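Local coordinates for N-acetylneuraminic acid (Sialic acid) synthetase (Leptospira borgpetersenii serovar Hardjo-bovis, PDB 6NCS), which binds a manganese ion and probably catalyses the synthesis of N-acetylneuraminic acid or its 9-phosphate, at residues Leu175-Ser180 with Ile205-His210; Ile126-Ile131 with Ile148-Thr153; Ala189-Ile194 with Val221-Glu226; Phe27-Ala32 with Ala225-Lys230. All coordinates share one frame; numbering follows the deposited sequence. Where two conformers were deposited one is given.

Contact 1. Residues Leu175-Ser180 with Ile205-His210. With MN (manganese (II) ion), chain C.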
# COMPACT_ATOMS: atom_id res chain seq x y z
N LEU A 175 -0.17 3.57 17.55
CA LEU A 175 -1.38 4.25 17.10
C LEU A 175 -1.96 3.52 15.90
O LEU A 175 -1.24 3.20 14.96
CB LEU A 175 -1.05 5.69 16.73
CG LEU A 175 -2.19 6.61 16.30
CD1 LEU A 175 -3.14 6.78 17.48
CD2 LEU A 175 -1.62 7.97 15.90
N LEU A 176 -3.27 3.23 15.93
CA LEU A 176 -3.94 2.58 14.82
C LEU A 176 -4.85 3.56 14.09
O LEU A 176 -5.75 4.15 14.70
CB LEU A 176 -4.77 1.38 15.28
CG LEU A 176 -4.06 0.32 16.14
CD1 LEU A 176 -5.06 -0.81 16.49
CD2 LEU A 176 -2.85 -0.22 15.42
N HIS A 177 -4.64 3.72 12.79
CA HIS A 177 -5.67 4.33 11.96
C HIS A 177 -6.93 3.49 12.02
O HIS A 177 -6.88 2.26 12.13
CB HIS A 177 -5.19 4.48 10.51
CG HIS A 177 -6.26 4.98 9.59
ND1 HIS A 177 -6.98 6.13 9.86
CD2 HIS A 177 -6.77 4.47 8.45
CE1 HIS A 177 -7.88 6.31 8.91
NE2 HIS A 177 -7.78 5.32 8.04
N CYS A 178 -8.08 4.16 11.98
CA CYS A 178 -9.36 3.51 12.25
C CYS A 178 -10.44 4.46 11.78
O CYS A 178 -10.26 5.68 11.82
CB CYS A 178 -9.51 3.21 13.76
SG CYS A 178 -11.02 2.33 14.20
N VAL A 179 -11.56 3.90 11.32
CA VAL A 179 -12.72 4.68 10.93
C VAL A 179 -13.92 4.13 11.69
O VAL A 179 -14.29 2.97 11.49
CB VAL A 179 -12.98 4.64 9.41
CG1 VAL A 179 -14.23 5.44 9.05
CG2 VAL A 179 -11.76 5.14 8.67
N SER A 180 -14.50 4.95 12.58
CA SER A 180 -15.63 4.56 13.42
C SER A 180 -16.94 4.63 12.64
O SER A 180 -17.86 5.38 12.98
CB SER A 180 -15.69 5.42 14.67
OG SER A 180 -14.52 5.24 15.46
N ILE A 205 2.74 2.50 13.51
CA ILE A 205 1.39 2.85 13.06
C ILE A 205 0.76 1.60 12.45
O ILE A 205 1.40 0.90 11.67
CB ILE A 205 1.40 3.99 12.02
CG1 ILE A 205 2.17 5.20 12.55
CG2 ILE A 205 -0.02 4.36 11.62
CD1 ILE A 205 1.57 5.78 13.81
N GLY A 206 -0.50 1.34 12.80
CA GLY A 206 -1.20 0.24 12.18
C GLY A 206 -2.61 0.62 11.78
O GLY A 206 -2.91 1.79 11.55
N TYR A 207 -3.50 -0.37 11.74
CA TYR A 207 -4.84 -0.17 11.22
C TYR A 207 -5.81 -1.10 11.93
O TYR A 207 -5.54 -2.30 12.06
CB TYR A 207 -4.87 -0.43 9.70
CG TYR A 207 -6.28 -0.40 9.13
CD1 TYR A 207 -7.02 0.79 9.12
CD2 TYR A 207 -6.89 -1.56 8.66
CE1 TYR A 207 -8.31 0.82 8.63
CE2 TYR A 207 -8.18 -1.53 8.17
CZ TYR A 207 -8.89 -0.35 8.17
OH TYR A 207 -10.18 -0.33 7.70
N SER A 208 -6.94 -0.55 12.37
CA SER A 208 -8.02 -1.32 12.96
C SER A 208 -9.22 -1.32 12.01
O SER A 208 -9.68 -0.25 11.61
CB SER A 208 -8.42 -0.75 14.33
OG SER A 208 -9.45 -1.52 14.90
N ASP A 209 -9.71 -2.50 11.65
CA ASP A 209 -10.71 -2.62 10.60
C ASP A 209 -12.12 -2.78 11.16
O ASP A 209 -12.34 -3.48 12.15
CB ASP A 209 -10.42 -3.82 9.69
CG ASP A 209 -11.33 -3.83 8.46
OD1 ASP A 209 -11.23 -2.89 7.64
OD2 ASP A 209 -12.14 -4.76 8.32
N HIS A 210 -13.08 -2.16 10.47
CA HIS A 210 -14.50 -2.35 10.75
C HIS A 210 -15.27 -2.62 9.47
O HIS A 210 -16.47 -2.32 9.37
CB HIS A 210 -15.06 -1.16 11.52
CG HIS A 210 -14.44 -1.02 12.87
ND1 HIS A 210 -13.37 -0.18 13.12
CD2 HIS A 210 -14.68 -1.67 14.03
CE1 HIS A 210 -13.01 -0.29 14.39
NE2 HIS A 210 -13.79 -1.19 14.96
MN MN C . -13.59 -2.20 16.83
O HOH W 1 -11.74 1.10 10.61
O HOH W 2 -11.79 -2.95 16.66
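His177 pairs with both Gly206 and Ser208 through its backbone, joining two neighbouring parallel strands of a TIM barrel. Gly206 N gives a hydrogen bond to Leu175 O at 2.9 Å. His177 N gives one to Gly206 O from above the carbonyl plane. Ser208 N gives one to His177 O at 2.8 Å, with a nearly straight N-H...O angle of 169°. Further along, water 1 bridges the strand ends. It accepts from Val179 N at 2.9 Å and donates to Ser208 O at 2.7 Å. It also accepts a longer bond from His210 ND1, at 3.3 Å. The other ring nitrogen, His210 NE2, binds manganese at 2.1 Å, and water 2 is a further ligand of the metal. His231 also binds this ion. Cys178 SG lies in the plane of the His210 ring, at its edge, 3.3 Å from His210 CE1.

The face with Leu175 and Ile205 also carries His177 and Tyr207. With CG of His177 anti to the backbone N (chi1 174°), its ring lies by that of Tyr207. His177 CD2 meets Tyr207 CD1 at 3.7 Å, the two rings turned obliquely. Both nitrogens of the His177 ring are satisfied: NE2 by Ala189 O and ND1 by Arg151 NH1. Tyr207 OH gives to Asp209 OD1 on its anti lone pair. Asp209 OD2 has Lys230 NZ and Ser211 OG as partners.

His210 is thus engaged through both ring nitrogens. Its ND1 gives to a water fixed by both segments, while NE2 reaches the metal. That water links the strand backbones to the manganese site.

Contact 2. Residues Ile126-Ile131 with Ile148-Thr153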
# COMPACT_ATOMS: atom_id res chain seq x y z
N ILE A 126 -6.85 1.12 23.88
CA ILE A 126 -7.80 2.18 24.18
C ILE A 126 -8.65 2.40 22.93
O ILE A 126 -8.11 2.65 21.84
CB ILE A 126 -7.11 3.48 24.60
CG1 ILE A 126 -6.28 3.27 25.86
CG2 ILE A 126 -8.16 4.57 24.85
CD1 ILE A 126 -7.08 2.89 27.08
N ALA A 127 -9.97 2.31 23.10
CA ALA A 127 -10.92 2.36 22.00
C ALA A 127 -10.96 3.75 21.37
O ALA A 127 -10.62 4.75 22.00
CB ALA A 127 -12.31 1.98 22.50
N SER A 128 -11.40 3.80 20.11
CA SER A 128 -11.48 5.07 19.40
C SER A 128 -12.34 6.08 20.15
O SER A 128 -11.99 7.25 20.25
CB SER A 128 -12.03 4.88 17.98
OG SER A 128 -11.14 4.11 17.18
N CYS A 129 -13.48 5.62 20.68
CA CYS A 129 -14.39 6.52 21.38
C CYS A 129 -13.76 7.14 22.62
O CYS A 129 -14.35 8.08 23.18
CB CYS A 129 -15.65 5.76 21.78
SG CYS A 129 -15.35 4.47 23.03
N ASP A 130 -12.61 6.66 23.07
CA ASP A 130 -11.96 7.19 24.26
C ASP A 130 -10.72 8.01 23.92
O ASP A 130 -9.90 8.28 24.80
CB ASP A 130 -11.61 6.05 25.22
CG ASP A 130 -12.83 5.57 25.96
OD1 ASP A 130 -13.69 6.44 26.24
OD2 ASP A 130 -12.95 4.36 26.25
N ILE A 131 -10.58 8.44 22.67
CA ILE A 131 -9.42 9.24 22.32
C ILE A 131 -9.48 10.63 22.95
O ILE A 131 -8.46 11.32 23.00
CB ILE A 131 -9.27 9.30 20.78
CG1 ILE A 131 -7.88 9.85 20.41
CG2 ILE A 131 -10.40 10.12 20.16
CD1 ILE A 131 -7.41 9.47 19.04
N ILE A 148 -1.93 0.62 22.96
CA ILE A 148 -2.38 0.75 21.58
C ILE A 148 -3.63 1.63 21.60
O ILE A 148 -4.61 1.29 22.27
CB ILE A 148 -2.70 -0.61 20.96
CG1 ILE A 148 -1.49 -1.55 21.04
CG2 ILE A 148 -3.15 -0.40 19.52
CD1 ILE A 148 -1.79 -2.97 20.50
N LEU A 149 -3.58 2.76 20.89
CA LEU A 149 -4.70 3.68 20.78
C LEU A 149 -5.19 3.69 19.34
O LEU A 149 -4.38 3.76 18.42
CB LEU A 149 -4.26 5.09 21.18
CG LEU A 149 -5.26 6.24 21.01
CD1 LEU A 149 -6.45 6.08 21.98
CD2 LEU A 149 -4.56 7.58 21.21
N SER A 150 -6.50 3.60 19.15
CA SER A 150 -7.13 3.78 17.84
C SER A 150 -7.68 5.19 17.74
O SER A 150 -8.14 5.76 18.73
CB SER A 150 -8.26 2.78 17.63
OG SER A 150 -7.76 1.49 17.34
N ARG A 151 -7.63 5.77 16.53
CA ARG A 151 -7.99 7.17 16.35
C ARG A 151 -9.27 7.39 15.54
O ARG A 151 -9.46 8.47 14.98
CB ARG A 151 -6.83 7.98 15.73
CG ARG A 151 -6.14 7.44 14.45
CD ARG A 151 -7.04 7.51 13.20
NE ARG A 151 -7.67 8.82 12.98
CZ ARG A 151 -7.70 9.44 11.81
NH1 ARG A 151 -7.14 8.88 10.75
NH2 ARG A 151 -8.29 10.63 11.69
N GLY A 152 -10.17 6.40 15.49
CA GLY A 152 -11.47 6.65 14.91
C GLY A 152 -12.10 7.86 15.58
O GLY A 152 -11.85 8.09 16.77
N THR A 153 -12.85 8.67 14.83
CA THR A 153 -13.53 9.91 15.21
C THR A 153 -12.61 11.13 15.31
O THR A 153 -13.11 12.25 15.43
CB THR A 153 -14.31 9.82 16.54
OG1 THR A 153 -13.38 9.87 17.64
CG2 THR A 153 -15.12 8.53 16.62
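Ile126 and Leu149 form a short parallel pairing in the TIM barrel, and the contact runs on into the loops that follow strands 123-126 and 146-150. Ile126 N gives a hydrogen bond to Ile148 O at 2.8 Å. Ser150 N returns one to Ile126 O, longer at 3.3 Å. After that the first segment turns through a short 3-10 piece, and side chains carry the contact.

Leu149 sits between two isoleucines. Its CD1 meets Ile126 CG2 at 3.7 Å, the two side chains crossing obliquely. Its CD2 meets Ile131 CD1 at 4.1 Å, here at about a right angle. CG1 of Ile131 is anti to the backbone N (chi1 -166°), and CD1 at its end lies against Arg151 CA and CB.

The loops also face the second subunit: Glu277 OE1 of that subunit accepts from Thr153 N, and its Arg284 packs on Ile131. Ser128 N has a weak hydrogen bond to a bound citrate.

Ser150 O is buried here without a hydrogen-bond partner, and Ser128 CA approaches it at 3.5 Å. Ser128 OG accepts a weak, bent bond from Gly152 N, 3.0 Å long with an N-H...O angle of 130°.

Contact 3. Residues Ala189-Ile194 with Val221-Glu226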
# COMPACT_ATOMS: atom_id res chain seq x y z
N ALA A 189 -12.30 4.23 3.93
CA ALA A 189 -11.15 3.64 4.60
C ALA A 189 -10.04 4.65 4.85
O ALA A 189 -9.34 4.58 5.87
CB ALA A 189 -10.62 2.46 3.79
N ASN A 190 -9.83 5.58 3.91
CA ASN A 190 -8.77 6.59 4.01
C ASN A 190 -7.44 5.97 4.42
O ASN A 190 -6.75 6.43 5.33
CB ASN A 190 -9.18 7.70 4.98
CG ASN A 190 -8.28 8.92 4.86
OD1 ASN A 190 -7.58 9.08 3.88
ND2 ASN A 190 -8.31 9.78 5.88
N LEU A 191 -7.06 4.88 3.73
CA LEU A 191 -5.86 4.16 4.14
C LEU A 191 -4.59 4.99 3.99
O LEU A 191 -3.59 4.69 4.65
CB LEU A 191 -5.71 2.85 3.34
CG LEU A 191 -6.80 1.80 3.58
CD1 LEU A 191 -6.38 0.46 2.94
CD2 LEU A 191 -7.10 1.60 5.07
N SER A 192 -4.59 6.05 3.17
CA SER A 192 -3.36 6.83 3.10
C SER A 192 -3.12 7.63 4.37
O SER A 192 -2.02 8.18 4.54
CB SER A 192 -3.36 7.74 1.87
OG SER A 192 -4.43 8.66 1.90
N ALA A 193 -4.09 7.70 5.29
CA ALA A 193 -3.82 8.30 6.60
C ALA A 193 -2.72 7.54 7.34
O ALA A 193 -2.04 8.11 8.19
CB ALA A 193 -5.09 8.32 7.45
N ILE A 194 -2.54 6.25 7.03
CA ILE A 194 -1.47 5.47 7.65
C ILE A 194 -0.11 6.09 7.34
O ILE A 194 0.72 6.28 8.23
CB ILE A 194 -1.56 4.00 7.21
CG1 ILE A 194 -2.83 3.36 7.80
CG2 ILE A 194 -0.27 3.22 7.59
CD1 ILE A 194 -3.24 2.05 7.14
N VAL A 221 -2.05 -3.18 5.04
CA VAL A 221 -0.67 -3.68 5.11
C VAL A 221 0.15 -3.16 3.94
O VAL A 221 1.28 -2.68 4.13
CB VAL A 221 -0.64 -5.22 5.18
CG1 VAL A 221 0.79 -5.72 5.09
CG2 VAL A 221 -1.29 -5.71 6.46
N ALA A 222 -0.39 -3.25 2.72
CA ALA A 222 0.36 -2.72 1.58
C ALA A 222 0.59 -1.22 1.70
O ALA A 222 1.60 -0.70 1.21
CB ALA A 222 -0.37 -3.03 0.26
N SER A 223 -0.31 -0.50 2.37
CA SER A 223 -0.15 0.93 2.53
C SER A 223 0.69 1.29 3.76
O SER A 223 0.79 2.48 4.09
CB SER A 223 -1.51 1.62 2.60
OG SER A 223 -2.12 1.41 3.85
N GLY A 224 1.28 0.31 4.43
CA GLY A 224 2.24 0.59 5.50
C GLY A 224 1.86 0.16 6.90
O GLY A 224 2.66 0.37 7.82
N ALA A 225 0.69 -0.43 7.13
CA ALA A 225 0.30 -0.80 8.50
C ALA A 225 1.25 -1.83 9.09
O ALA A 225 1.61 -2.81 8.44
CB ALA A 225 -1.13 -1.34 8.51
N GLU A 226 1.65 -1.60 10.35
CA GLU A 226 2.54 -2.50 11.07
C GLU A 226 1.81 -3.34 12.11
O GLU A 226 2.40 -4.25 12.70
CB GLU A 226 3.66 -1.69 11.73
CG GLU A 226 4.29 -0.68 10.78
CD GLU A 226 5.34 0.19 11.43
OE1 GLU A 226 5.08 1.40 11.65
OE2 GLU A 226 6.43 -0.34 11.73
O HOH W 3 -0.91 4.68 3.81
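A Schellman motif ends helix 215-222 where Ser223 and Gly224 meet Ile194, at the start of helix 193-200. Both helices belong to the outer layer of the TIM barrel. Gly224 is the C-prime residue, with positive phi. Its N bonds back to Val221 O at 3.0 Å, and Ala225 N bonds to Ala220 O. A type I turn from Asn190 to Ala193 leads into the other helix.

Ile194 does most of the touching. Its CG2 is anti to the backbone N and rests against the helix end, 3.7 Å from Ser223 O and 3.8 Å from Gly224 C. The other branch ends in CD1. In the Ser223 conformer given, Ile194 CD1 lies 3.5 Å from Ser223 OG, and it is 4.2 Å from Ala225 CB. Leu191 and Ile194 also pack on Ala220 and on Tyr207 of strand 205-209.

Ser223 OG, in the same conformer, bonds back to Ala220 O. Ser223 O accepts from Gln195 NE2. The side chain of Asn190 turns to the second subunit, bonding to the backbone of its Gly269 and Lys270.

One water joins the two segments: water 3 donates to Leu191 O and to Ser223 O, each at 2.8 Å.

Contact 4. Residues Phe27-Ala32 with Ala225-Lys230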
# COMPACT_ATOMS: atom_id res chain seq x y z
N PHE A 27 1.95 -7.34 13.40
CA PHE A 27 1.32 -7.88 14.59
C PHE A 27 -0.19 -7.90 14.37
O PHE A 27 -0.80 -6.85 14.15
CB PHE A 27 1.70 -6.99 15.78
CG PHE A 27 1.30 -7.53 17.11
CD1 PHE A 27 2.06 -8.51 17.73
CD2 PHE A 27 0.19 -7.02 17.77
CE1 PHE A 27 1.71 -9.00 18.98
CE2 PHE A 27 -0.17 -7.50 19.03
CZ PHE A 27 0.58 -8.49 19.63
N ILE A 28 -0.80 -9.09 14.39
CA ILE A 28 -2.21 -9.25 14.03
C ILE A 28 -3.03 -9.56 15.28
O ILE A 28 -2.76 -10.54 15.99
CB ILE A 28 -2.39 -10.34 12.97
CG1 ILE A 28 -1.69 -9.91 11.68
CG2 ILE A 28 -3.90 -10.55 12.67
CD1 ILE A 28 -1.63 -10.97 10.61
N ILE A 29 -4.06 -8.74 15.53
CA ILE A 29 -4.91 -8.82 16.71
C ILE A 29 -6.29 -9.27 16.26
O ILE A 29 -6.91 -8.62 15.42
CB ILE A 29 -5.02 -7.46 17.42
CG1 ILE A 29 -3.66 -6.99 17.95
CG2 ILE A 29 -6.05 -7.53 18.57
CD1 ILE A 29 -3.57 -5.45 18.05
N ALA A 30 -6.77 -10.37 16.85
CA ALA A 30 -8.15 -10.81 16.67
C ALA A 30 -9.00 -10.14 17.75
O ALA A 30 -8.80 -10.39 18.93
CB ALA A 30 -8.22 -12.33 16.78
N GLU A 31 -9.92 -9.25 17.34
CA GLU A 31 -10.76 -8.54 18.31
C GLU A 31 -11.98 -9.40 18.58
O GLU A 31 -12.93 -9.43 17.79
CB GLU A 31 -11.12 -7.14 17.78
CG GLU A 31 -12.41 -6.50 18.33
CD GLU A 31 -12.32 -6.07 19.79
OE1 GLU A 31 -12.80 -4.95 20.10
OE2 GLU A 31 -11.78 -6.83 20.62
N ALA A 32 -11.94 -10.16 19.68
CA ALA A 32 -13.11 -10.93 20.09
C ALA A 32 -14.23 -10.00 20.53
O ALA A 32 -15.41 -10.34 20.38
CB ALA A 32 -12.75 -11.89 21.22
N ALA A 225 0.69 -0.43 7.13
CA ALA A 225 0.30 -0.80 8.50
C ALA A 225 1.25 -1.83 9.09
O ALA A 225 1.61 -2.81 8.44
CB ALA A 225 -1.13 -1.34 8.51
N GLU A 226 1.65 -1.60 10.35
CA GLU A 226 2.54 -2.50 11.07
C GLU A 226 1.81 -3.34 12.11
O GLU A 226 2.40 -4.25 12.70
CB GLU A 226 3.66 -1.69 11.73
CG GLU A 226 4.29 -0.68 10.78
CD GLU A 226 5.34 0.19 11.43
OE1 GLU A 226 5.08 1.40 11.65
OE2 GLU A 226 6.43 -0.34 11.73
N ILE A 227 0.54 -3.03 12.35
CA ILE A 227 -0.34 -3.77 13.24
C ILE A 227 -1.68 -3.82 12.53
O ILE A 227 -2.08 -2.83 11.90
CB ILE A 227 -0.48 -3.08 14.62
CG1 ILE A 227 0.87 -2.91 15.31
CG2 ILE A 227 -1.45 -3.85 15.51
CD1 ILE A 227 1.59 -1.58 14.97
N ILE A 228 -2.37 -4.96 12.61
CA ILE A 228 -3.72 -5.09 12.06
C ILE A 228 -4.62 -5.61 13.16
O ILE A 228 -4.30 -6.62 13.80
CB ILE A 228 -3.77 -6.03 10.85
CG1 ILE A 228 -3.02 -5.43 9.65
CG2 ILE A 228 -5.23 -6.33 10.48
CD1 ILE A 228 -3.76 -4.24 9.00
N GLU A 229 -5.74 -4.92 13.38
CA GLU A 229 -6.79 -5.39 14.27
C GLU A 229 -8.03 -5.68 13.44
O GLU A 229 -8.41 -4.87 12.59
CB GLU A 229 -7.09 -4.34 15.36
CG GLU A 229 -8.10 -4.81 16.38
CD GLU A 229 -8.36 -3.77 17.45
OE1 GLU A 229 -9.49 -3.25 17.52
OE2 GLU A 229 -7.43 -3.47 18.23
N LYS A 230 -8.64 -6.84 13.67
CA LYS A 230 -9.81 -7.26 12.90
C LYS A 230 -10.79 -7.94 13.84
O LYS A 230 -10.40 -8.81 14.62
CB LYS A 230 -9.39 -8.22 11.78
CG LYS A 230 -10.52 -8.87 11.00
CD LYS A 230 -11.25 -7.88 10.10
CE LYS A 230 -12.59 -8.46 9.62
NZ LYS A 230 -13.37 -7.45 8.82
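Ile29 and Glu229 pair across the seam of the TIM barrel, where the first strand, 27-33, lies beside the last, 227-231, and the ring is closed. Five backbone hydrogen bonds alternate between the two parallel strands. Phe27 N to Glu226 O is the longest at 3.2 Å, and Ile29 N to Ile228 O the shortest at 2.7 Å. At the far end Glu31 N gives to Lys230 O from above the carbonyl plane, with an N-H...O angle of 175°.

The side chain of Glu229 can be followed inward. CB lies 4.0 Å from Ser208 CB of the next strand. CG, anti to the backbone N (chi1 -176°), meets Ile29 CG2 at 4.0 Å and Glu31 CB at 4.1 Å. The chain stays extended to CD, which carries the carboxylate toward the metal site. OE2 forms a salt bridge with Lys125 NZ, and OE1 has a weak hydrogen bond with Ser208 OG. Glu229 OE1 is also 4.5 Å from Glu31 OE1. Glu31 has its own salt bridge, from OE2 to Lys59 NZ.

The opposite face carries Ile28, Ala30 and Lys230, which pack on helix 249-266. Lys230 NZ bonds to Gly213 O.

Back on the Glu229 face, Ile29 and Ile227 lie side by side, pointing the same way. Ile29 CD1 touches Ile227 CG2 at 3.7 Å, and that same CG2 sits at the edge of the Phe27 ring, near its plane.

How the contacts relate
Contacts 1, 2 and 4 lie on one parallel barrel sheet. Contact 2 joins contact 1 through Leu176 N and Leu149 O, 2.8 Å apart. Contact 1 joins contact 4 through Tyr207 N and Ile227 O, also 2.8 Å apart. Contact 3 is on the helix side and shares Ala225 and Glu226 with contact 4. Ile205 O of contact 1 meets Glu226 N at 2.8 Å. His210 of contact 1 and His231, just after the 225-230 segment of contact 4, bind manganese. By nearest atoms, the side chain of Glu229 is about 4 Å from manganese. That of Ser128 in contact 2 is about 7 Å from manganese, and that of Leu191 in contact 3 about 14 Å. Contacts 1, 2 and 3 also touch the second subunit.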